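Local coordinates for major Capsid Protein VP1 (PDB 6Y9I) that forms the pentameric building block of the polyomavirus capsid and probably engages glycan receptors on the host cell, at residues A257-G262 against L277-K282; S18-E23 against V283-R288; Y43-V48 against R273-P278. All blocks are in the same frame, centred on the assembly; numbering follows the deposited sequence.

All three contacts draw on the long, interrupted strand 272-291, on successive, partly overlapping lengths. Interaction 3 binds its first residues to the loop 43-48, interaction 1 sets its middle beside strand 252-265, and interaction 2 pairs its far part with strand 8-26. Interactions 1 and 3, about 12 Å apart centre to centre, share L277 and P278; a probable hydrogen bond, C261 N to R275 O at 2.8 Å, joins them. Interactions 1 and 2, about 22 Å apart centre to centre, are linked by another, Y280 OH to E23 OE2 at 2.7 Å. Interactions 2 and 3 fall on opposite sides of the chain's centre. Magnesium ions lie about 5 Å from the side chains of E21 and Y43.

Interaction 1 (A257-G262 against L277-K282); sequences AADICG and LPRYFK
R279 lays its side chain across D259 at about a right angle and grips the carboxylate side-on. NE reaches OD2 of D259 at 2.9 Å, while NH2 of R279 reaches OD1 at 2.8 Å; both oxygens are met on their syn sides. The two flat groups are not coplanar: their planes differ by 38°, and both bonds are bent, with N-H...O angles under 150°. R279 runs out with CG anti to the backbone N and then bends at chi3 (-73°), which brings the NE/NH2 edge round to the carboxylate. This pair is buried, and its charges have further partners: H133 also bonds to D259 OD1, and T96 to R279 NH1. A water lies 2.7 Å from both D259 OD2 and L277 O and can bridge the acid to the opposite backbone.

Apolar contacts flank the salt bridge. On one flank, the CB of A257 lies 3.8 Å from R279 CD and also meets the edge of the F281 ring at CZ. On the other, SG of C261 packs 3.6 Å from CD1 of L277. The direct backbone link, L277 N to D259 O, is weak at 3.3 Å, and the segment axes are still 9.0 Å apart at closest approach. This is the diverging part of the antiparallel hairpin 252-265/272-291, within the jelly-roll beta sandwich characteristic of polyomavirus VP1.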
loop_
_atom_site.group_PDB
_atom_site.type_symbol
_atom_site.label_atom_id
_atom_site.label_comp_id
_atom_site.label_asym_id
_atom_site.label_seq_id
_atom_site.Cartn_x
_atom_site.Cartn_y
_atom_site.Cartn_z
ATOM N N ALA A 257 20.047 3.048 -15.670
ATOM C CA ALA A 257 18.746 3.534 -15.171
ATOM C C ALA A 257 17.669 3.417 -16.246
ATOM O O ALA A 257 17.955 3.410 -17.459
ATOM C CB ALA A 257 18.867 4.951 -14.668
ATOM N N ALA A 258 16.436 3.340 -15.774
ATOM C CA ALA A 258 15.196 3.537 -16.553
ATOM C C ALA A 258 14.165 4.152 -15.613
ATOM O O ALA A 258 13.976 3.579 -14.562
ATOM C CB ALA A 258 14.723 2.235 -17.115
ATOM N N ASP A 259 13.608 5.308 -15.946
ATOM C CA ASP A 259 12.590 5.941 -15.086
ATOM C C ASP A 259 11.457 6.459 -15.944
ATOM O O ASP A 259 11.437 7.662 -16.173
ATOM C CB ASP A 259 13.206 7.050 -14.251
ATOM C CG ASP A 259 14.116 6.466 -13.195
ATOM O OD1 ASP A 259 13.569 5.857 -12.249
ATOM O OD2 ASP A 259 15.370 6.570 -13.366
ATOM N N ILE A 260 10.541 5.572 -16.337
ATOM C CA ILE A 260 9.247 5.974 -16.943
ATOM C C ILE A 260 8.314 6.413 -15.799
ATOM O O ILE A 260 8.009 5.579 -14.928
ATOM C CB ILE A 260 8.639 4.831 -17.763
ATOM C CG1 ILE A 260 9.584 4.390 -18.888
ATOM C CG2 ILE A 260 7.272 5.259 -18.282
ATOM C CD1 ILE A 260 9.053 3.209 -19.646
ATOM N N CYS A 261 7.888 7.671 -15.795
ATOM C CA CYS A 261 7.081 8.278 -14.699
ATOM C C CYS A 261 5.597 8.255 -15.058
ATOM O O CYS A 261 4.782 8.546 -14.198
ATOM C CB CYS A 261 7.618 9.663 -14.384
ATOM S SG CYS A 261 9.302 9.573 -13.707
ATOM N N GLY A 262 5.256 7.868 -16.291
ATOM C CA GLY A 262 3.865 7.739 -16.752
ATOM C C GLY A 262 3.769 8.155 -18.198
ATOM O O GLY A 262 4.814 8.185 -18.867
ATOM N N LEU A 277 12.153 10.912 -16.309
ATOM C CA LEU A 277 12.900 11.947 -15.561
ATOM C C LEU A 277 14.351 11.513 -15.420
ATOM O O LEU A 277 14.679 10.330 -15.448
ATOM C CB LEU A 277 12.243 12.189 -14.200
ATOM C CG LEU A 277 10.871 12.849 -14.262
ATOM C CD1 LEU A 277 10.205 12.927 -12.893
ATOM C CD2 LEU A 277 10.977 14.225 -14.883
ATOM N N PRO A 278 15.266 12.494 -15.283
ATOM C CA PRO A 278 16.671 12.201 -15.020
ATOM C C PRO A 278 16.873 11.591 -13.627
ATOM O O PRO A 278 16.101 11.899 -12.689
ATOM C CB PRO A 278 17.363 13.567 -15.106
ATOM C CG PRO A 278 16.271 14.607 -14.971
ATOM C CD PRO A 278 14.971 13.934 -15.336
ATOM N N ARG A 279 17.904 10.762 -13.520
ATOM C CA ARG A 279 18.304 10.065 -12.284
ATOM C C ARG A 279 19.729 10.506 -11.898
ATOM O O ARG A 279 20.682 10.464 -12.718
ATOM C CB ARG A 279 18.207 8.541 -12.419
ATOM C CG ARG A 279 18.643 7.815 -11.151
ATOM C CD ARG A 279 18.406 6.321 -11.187
ATOM N NE ARG A 279 16.987 5.964 -11.061
ATOM C CZ ARG A 279 16.327 5.884 -9.922
ATOM N NH1 ARG A 279 16.938 6.130 -8.771
ATOM N NH2 ARG A 279 15.058 5.516 -9.926
ATOM N N TYR A 280 19.875 10.939 -10.661
ATOM C CA TYR A 280 21.182 11.238 -10.048
ATOM C C TYR A 280 21.731 9.993 -9.351
ATOM O O TYR A 280 20.965 9.266 -8.680
ATOM C CB TYR A 280 21.004 12.361 -9.040
ATOM C CG TYR A 280 22.228 12.631 -8.223
ATOM C CD1 TYR A 280 23.243 13.449 -8.701
ATOM C CD2 TYR A 280 22.330 12.106 -6.955
ATOM C CE1 TYR A 280 24.368 13.683 -7.932
ATOM C CE2 TYR A 280 23.435 12.354 -6.166
ATOM C CZ TYR A 280 24.434 13.170 -6.653
ATOM O OH TYR A 280 25.490 13.376 -5.840
ATOM N N PHE A 281 23.055 9.866 -9.344
ATOM C CA PHE A 281 23.792 8.812 -8.609
ATOM C C PHE A 281 24.967 9.445 -7.865
ATOM O O PHE A 281 25.726 10.243 -8.468
ATOM C CB PHE A 281 24.412 7.798 -9.569
ATOM C CG PHE A 281 23.454 6.939 -10.346
ATOM C CD1 PHE A 281 22.807 7.442 -11.466
ATOM C CD2 PHE A 281 23.258 5.606 -10.002
ATOM C CE1 PHE A 281 21.958 6.637 -12.201
ATOM C CE2 PHE A 281 22.414 4.798 -10.757
ATOM C CZ PHE A 281 21.768 5.324 -11.843
ATOM N N LYS A 282 25.123 9.092 -6.602
ATOM C CA LYS A 282 26.382 9.310 -5.857
ATOM C C LYS A 282 26.803 7.951 -5.325
ATOM O O LYS A 282 26.040 7.359 -4.534
ATOM C CB LYS A 282 26.196 10.320 -4.729
ATOM C CG LYS A 282 27.452 10.637 -3.930
ATOM C CD LYS A 282 27.175 11.332 -2.600
ATOM C CE LYS A 282 26.027 12.325 -2.626
ATOM N NZ LYS A 282 26.026 13.201 -1.430
HETATM O O HOH W 1 16.182 8.032 -15.498
#

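Interaction 2 (S18-E23 against V283-R288); sequences STTEIE and VTLRKR
T20 and L285 face each other as a hydrogen-bonded antiparallel pair, and five main-chain hydrogen bonds join the two segments. T20 N donates to L285 O at 2.9 Å, and L285 N returns to T20 O at 2.8 Å with an almost straight N-H...O angle of 177°. I22 and V283 repeat the reciprocal pair, and K287 N adds a fifth bond to S18 O at 2.9 Å. At the intervening non-hydrogen-bonded pairs, CA-H...O contacts take over: CA of T19 lies 3.2 Å from L285 O, and CA of E21 lies close to V283 O.

Apolar side chains meet on the face bearing T20, I22, V283 and L285. With chi1 at 72°, I22 puts CG1 between its backbone N and carbonyl carbon, where it lies 4.2 Å from both V283 CB and L285 CD1. T20 CG2 runs beside the CB of L285, both side chains pointing the same way. L253 of strand 252-265 packs against I22 and V283.

On the face of T19, E21, T284 and R286, T19 CG2 approaches R286 CB at 4.1 Å, while the extended R286 chain carries its guanidinium away to a salt bridge with E90.

The K287 chain runs past S18, and its NZ bonds to D17 O. The strands are therefore joined by main-chain bonds and apolar contacts, while the cationic tips of R286 and K287 are engaged beyond the two segments.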
loop_
_atom_site.group_PDB
_atom_site.type_symbol
_atom_site.label_atom_id
_atom_site.label_comp_id
_atom_site.label_asym_id
_atom_site.label_seq_id
_atom_site.Cartn_x
_atom_site.Cartn_y
_atom_site.Cartn_z
ATOM N N SER A 18 41.795 5.861 0.935
ATOM C CA SER A 18 41.288 4.479 0.698
ATOM C C SER A 18 39.854 4.507 0.128
ATOM O O SER A 18 39.327 3.433 -0.260
ATOM C CB SER A 18 41.362 3.669 1.942
ATOM O OG SER A 18 40.261 3.927 2.795
ATOM N N THR A 19 39.218 5.678 0.105
ATOM C CA THR A 19 37.813 5.829 -0.352
ATOM C C THR A 19 37.731 6.961 -1.370
ATOM O O THR A 19 38.628 7.821 -1.396
ATOM C CB THR A 19 36.853 5.988 0.831
ATOM O OG1 THR A 19 37.119 7.227 1.475
ATOM C CG2 THR A 19 36.988 4.878 1.847
ATOM N N THR A 20 36.694 6.933 -2.199
ATOM C CA THR A 20 36.383 8.011 -3.153
ATOM C C THR A 20 34.878 7.971 -3.413
ATOM O O THR A 20 34.223 6.997 -3.012
ATOM C CB THR A 20 37.243 7.886 -4.413
ATOM O OG1 THR A 20 37.133 9.130 -5.108
ATOM C CG2 THR A 20 36.853 6.725 -5.299
ATOM N N GLU A 21 34.386 9.008 -4.068
ATOM C CA GLU A 21 32.950 9.267 -4.311
ATOM C C GLU A 21 32.820 9.748 -5.750
ATOM O O GLU A 21 33.635 10.582 -6.147
ATOM C CB GLU A 21 32.527 10.331 -3.308
ATOM C CG GLU A 21 31.044 10.550 -3.174
ATOM C CD GLU A 21 30.776 11.676 -2.181
ATOM O OE1 GLU A 21 30.785 12.877 -2.585
ATOM O OE2 GLU A 21 30.626 11.362 -0.999
ATOM N N ILE A 22 31.873 9.227 -6.523
ATOM C CA ILE A 22 31.649 9.753 -7.893
ATOM C C ILE A 22 30.165 10.114 -7.987
ATOM O O ILE A 22 29.366 9.512 -7.295
ATOM C CB ILE A 22 32.139 8.783 -8.985
ATOM C CG1 ILE A 22 31.244 7.557 -9.098
ATOM C CG2 ILE A 22 33.601 8.405 -8.779
ATOM C CD1 ILE A 22 30.074 7.761 -10.052
ATOM N N GLU A 23 29.852 11.140 -8.752
ATOM C CA GLU A 23 28.456 11.605 -8.913
ATOM C C GLU A 23 28.206 11.819 -10.408
ATOM O O GLU A 23 29.146 12.165 -11.128
ATOM C CB GLU A 23 28.178 12.751 -7.940
ATOM C CG GLU A 23 28.688 14.117 -8.343
ATOM C CD GLU A 23 28.274 15.228 -7.379
ATOM O OE1 GLU A 23 28.593 16.404 -7.683
ATOM O OE2 GLU A 23 27.609 14.927 -6.334
ATOM N N VAL A 283 27.957 7.473 -5.764
ATOM C CA VAL A 283 28.442 6.120 -5.417
ATOM C C VAL A 283 29.706 6.300 -4.583
ATOM O O VAL A 283 30.605 7.041 -5.018
ATOM C CB VAL A 283 28.706 5.289 -6.690
ATOM C CG1 VAL A 283 29.199 3.890 -6.343
ATOM C CG2 VAL A 283 27.484 5.218 -7.573
ATOM N N THR A 284 29.757 5.645 -3.430
ATOM C CA THR A 284 30.933 5.613 -2.533
ATOM C C THR A 284 31.714 4.326 -2.814
ATOM O O THR A 284 31.105 3.228 -2.837
ATOM C CB THR A 284 30.518 5.699 -1.060
ATOM O OG1 THR A 284 29.793 6.914 -0.879
ATOM C CG2 THR A 284 31.704 5.694 -0.126
ATOM N N LEU A 285 33.017 4.453 -3.047
ATOM C CA LEU A 285 33.893 3.303 -3.363
ATOM C C LEU A 285 35.072 3.256 -2.395
ATOM O O LEU A 285 35.522 4.320 -1.924
ATOM C CB LEU A 285 34.371 3.430 -4.808
ATOM C CG LEU A 285 33.250 3.490 -5.851
ATOM C CD1 LEU A 285 33.077 4.909 -6.365
ATOM C CD2 LEU A 285 33.539 2.541 -7.003
ATOM N N ARG A 286 35.523 2.045 -2.091
ATOM C CA ARG A 286 36.735 1.815 -1.256
ATOM C C ARG A 286 37.689 0.877 -2.004
ATOM O O ARG A 286 37.252 0.111 -2.895
ATOM C CB ARG A 286 36.353 1.258 0.116
ATOM C CG ARG A 286 35.812 -0.157 0.065
ATOM C CD ARG A 286 35.331 -0.677 1.400
ATOM N NE ARG A 286 34.695 -1.972 1.200
ATOM C CZ ARG A 286 33.829 -2.518 2.036
ATOM N NH1 ARG A 286 33.546 -1.915 3.183
ATOM N NH2 ARG A 286 33.270 -3.678 1.746
ATOM N N LYS A 287 38.963 0.956 -1.657
ATOM C CA LYS A 287 40.015 0.114 -2.260
ATOM C C LYS A 287 39.870 -1.283 -1.655
ATOM O O LYS A 287 39.734 -1.373 -0.427
ATOM C CB LYS A 287 41.389 0.728 -2.008
ATOM C CG LYS A 287 41.640 2.034 -2.730
ATOM C CD LYS A 287 42.972 2.604 -2.363
ATOM C CE LYS A 287 43.296 3.889 -3.089
ATOM N NZ LYS A 287 44.455 4.536 -2.435
ATOM N N ARG A 288 39.839 -2.300 -2.505
ATOM C CA ARG A 288 39.809 -3.735 -2.115
ATOM C C ARG A 288 41.042 -4.432 -2.703
ATOM O O ARG A 288 41.319 -4.277 -3.927
ATOM C CB ARG A 288 38.507 -4.381 -2.599
ATOM C CG ARG A 288 38.434 -5.890 -2.420
ATOM C CD ARG A 288 38.213 -6.366 -1.001
ATOM N NE ARG A 288 36.858 -6.086 -0.562
ATOM C CZ ARG A 288 36.204 -6.783 0.356
ATOM N NH1 ARG A 288 36.802 -7.799 0.961
ATOM N NH2 ARG A 288 34.952 -6.471 0.651
#

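Interaction 3 (Y43-V48 against R273-P278); sequences YGYSEV and RYRGLP
R273 and S46 meet where the loop 43-48 lies along the start of strand 272-291, part of the jelly-roll beta sandwich expected of VP1; the backbones form a single beta bridge, between Y45 and R275. Followed outward, the R273 side chain first places CB, CG and CD each about 3.4 Å from S46 O, with CD also near the CB of Y45. The chain is extended from CG to NE, carrying the guanidinium past the loop backbone. NE and CZ then come under CG2 of V48, which sits 3.5 Å above one face of the guanidinium, toward its rim. At the tip, NH1 donates to S46 O at 3.0 Å and forms a longer salt bridge to E47 OE2 at 3.4 Å, with carboxylate and guanidinium planes 43° apart. A water accepts from NH1 and bonds weakly to E47 OE2. E47 OE2 also accepts from V48 N, through its anti lone pair, while K39 pairs with E47 OE1. W42 adds a cation-pi contact to R273.

S46 OG takes part in two bonds, receiving Y274 N at 2.9 Å and donating to E47 O. S46 N in turn donates to Y274 O.

Farther along, R275 CD lies over the face of the Y45 ring, 3.7 Å from its centroid and 12° off the normal, a CH-pi contact; ring and guanidinium planes differ by 9°. Across the subunit interface, Y45 OH bonds to S149 O, and R275 NH2 to Q181 O, both of a neighbouring subunit. G44 O accepts twice: G276 N arrives nearly in line with the carbonyl, whereas R275 NH1, 3.2 Å from G44 O, stands above the carbonyl plane.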
loop_
_atom_site.group_PDB
_atom_site.type_symbol
_atom_site.label_atom_id
_atom_site.label_comp_id
_atom_site.label_asym_id
_atom_site.label_seq_id
_atom_site.Cartn_x
_atom_site.Cartn_y
_atom_site.Cartn_z
ATOM N N TYR A 43 11.904 16.177 -26.286
ATOM C CA TYR A 43 13.043 15.564 -25.565
ATOM C C TYR A 43 12.538 15.128 -24.169
ATOM O O TYR A 43 11.894 15.925 -23.475
ATOM C CB TYR A 43 14.209 16.537 -25.485
ATOM C CG TYR A 43 15.365 16.037 -24.667
ATOM C CD1 TYR A 43 15.968 14.822 -24.976
ATOM C CD2 TYR A 43 15.828 16.754 -23.582
ATOM C CE1 TYR A 43 17.026 14.340 -24.226
ATOM C CE2 TYR A 43 16.889 16.284 -22.825
ATOM C CZ TYR A 43 17.483 15.075 -23.147
ATOM O OH TYR A 43 18.521 14.590 -22.415
ATOM N N GLY A 44 12.829 13.908 -23.758
ATOM C CA GLY A 44 12.406 13.420 -22.438
ATOM C C GLY A 44 11.083 12.686 -22.472
ATOM O O GLY A 44 10.656 12.170 -21.400
ATOM N N TYR A 45 10.484 12.590 -23.656
ATOM C CA TYR A 45 9.215 11.882 -23.938
ATOM C C TYR A 45 9.487 10.890 -25.067
ATOM O O TYR A 45 10.549 10.980 -25.746
ATOM C CB TYR A 45 8.095 12.836 -24.374
ATOM C CG TYR A 45 7.619 13.859 -23.371
ATOM C CD1 TYR A 45 8.350 15.013 -23.107
ATOM C CD2 TYR A 45 6.398 13.714 -22.745
ATOM C CE1 TYR A 45 7.895 15.981 -22.223
ATOM C CE2 TYR A 45 5.916 14.673 -21.874
ATOM C CZ TYR A 45 6.661 15.808 -21.611
ATOM O OH TYR A 45 6.192 16.715 -20.707
ATOM N N SER A 46 8.582 9.930 -25.250
ATOM C CA SER A 46 8.580 9.054 -26.445
ATOM C C SER A 46 7.872 9.799 -27.576
ATOM O O SER A 46 7.138 10.799 -27.300
ATOM C CB SER A 46 7.924 7.713 -26.191
ATOM O OG SER A 46 6.526 7.854 -26.005
ATOM N N GLU A 47 8.047 9.301 -28.801
ATOM C CA GLU A 47 7.131 9.625 -29.913
ATOM C C GLU A 47 5.751 9.075 -29.544
ATOM O O GLU A 47 5.661 8.168 -28.700
ATOM C CB GLU A 47 7.623 9.038 -31.232
ATOM C CG GLU A 47 6.705 9.304 -32.399
ATOM C CD GLU A 47 6.529 10.781 -32.685
ATOM O OE1 GLU A 47 7.225 11.267 -33.586
ATOM O OE2 GLU A 47 5.706 11.434 -32.014
ATOM N N VAL A 48 4.708 9.594 -30.181
ATOM C CA VAL A 48 3.310 9.146 -29.939
ATOM C C VAL A 48 3.186 7.656 -30.298
ATOM O O VAL A 48 3.799 7.234 -31.289
ATOM C CB VAL A 48 2.333 10.028 -30.726
ATOM C CG1 VAL A 48 0.916 9.564 -30.511
ATOM C CG2 VAL A 48 2.469 11.493 -30.360
ATOM N N ARG A 273 2.277 9.592 -25.103
ATOM C CA ARG A 273 3.746 9.575 -25.027
ATOM C C ARG A 273 4.147 9.169 -23.597
ATOM O O ARG A 273 3.573 9.695 -22.643
ATOM C CB ARG A 273 4.348 10.951 -25.312
ATOM C CG ARG A 273 3.956 11.627 -26.614
ATOM C CD ARG A 273 4.600 13.000 -26.687
ATOM N NE ARG A 273 4.287 13.687 -27.932
ATOM C CZ ARG A 273 5.049 13.702 -29.028
ATOM N NH1 ARG A 273 6.199 13.052 -29.076
ATOM N NH2 ARG A 273 4.649 14.371 -30.093
ATOM N N TYR A 274 5.169 8.333 -23.467
ATOM C CA TYR A 274 5.861 8.101 -22.188
ATOM C C TYR A 274 6.608 9.381 -21.798
ATOM O O TYR A 274 7.133 10.069 -22.673
ATOM C CB TYR A 274 6.821 6.924 -22.315
ATOM C CG TYR A 274 6.178 5.592 -22.598
ATOM C CD1 TYR A 274 5.543 4.865 -21.592
ATOM C CD2 TYR A 274 6.226 5.027 -23.863
ATOM C CE1 TYR A 274 4.955 3.633 -21.837
ATOM C CE2 TYR A 274 5.692 3.765 -24.102
ATOM C CZ TYR A 274 5.048 3.071 -23.097
ATOM O OH TYR A 274 4.498 1.842 -23.354
ATOM N N ARG A 275 6.676 9.665 -20.503
ATOM C CA ARG A 275 7.528 10.721 -19.908
ATOM C C ARG A 275 8.538 10.058 -18.965
ATOM O O ARG A 275 8.126 9.216 -18.151
ATOM C CB ARG A 275 6.621 11.749 -19.226
ATOM C CG ARG A 275 7.331 12.860 -18.472
ATOM C CD ARG A 275 8.396 13.594 -19.273
ATOM N NE ARG A 275 8.913 14.724 -18.530
ATOM C CZ ARG A 275 10.125 15.281 -18.728
ATOM N NH1 ARG A 275 10.955 14.794 -19.628
ATOM N NH2 ARG A 275 10.513 16.335 -18.036
ATOM N N GLY A 276 9.830 10.407 -19.087
ATOM C CA GLY A 276 10.898 9.970 -18.174
ATOM C C GLY A 276 11.510 11.158 -17.446
ATOM O O GLY A 276 11.425 12.283 -17.961
ATOM N N LEU A 277 12.153 10.912 -16.309
ATOM C CA LEU A 277 12.900 11.947 -15.561
ATOM C C LEU A 277 14.351 11.513 -15.420
ATOM O O LEU A 277 14.679 10.330 -15.448
ATOM C CB LEU A 277 12.243 12.189 -14.200
ATOM C CG LEU A 277 10.871 12.849 -14.262
ATOM C CD1 LEU A 277 10.205 12.927 -12.893
ATOM C CD2 LEU A 277 10.977 14.225 -14.883
ATOM N N PRO A 278 15.266 12.494 -15.283
ATOM C CA PRO A 278 16.671 12.201 -15.020
ATOM C C PRO A 278 16.873 11.591 -13.627
ATOM O O PRO A 278 16.101 11.899 -12.689
ATOM C CB PRO A 278 17.363 13.567 -15.106
ATOM C CG PRO A 278 16.271 14.607 -14.971
ATOM C CD PRO A 278 14.971 13.934 -15.336
HETATM O O HOH W 2 5.867 15.865 -18.010
HETATM O O HOH W 3 7.479 13.555 -31.684
#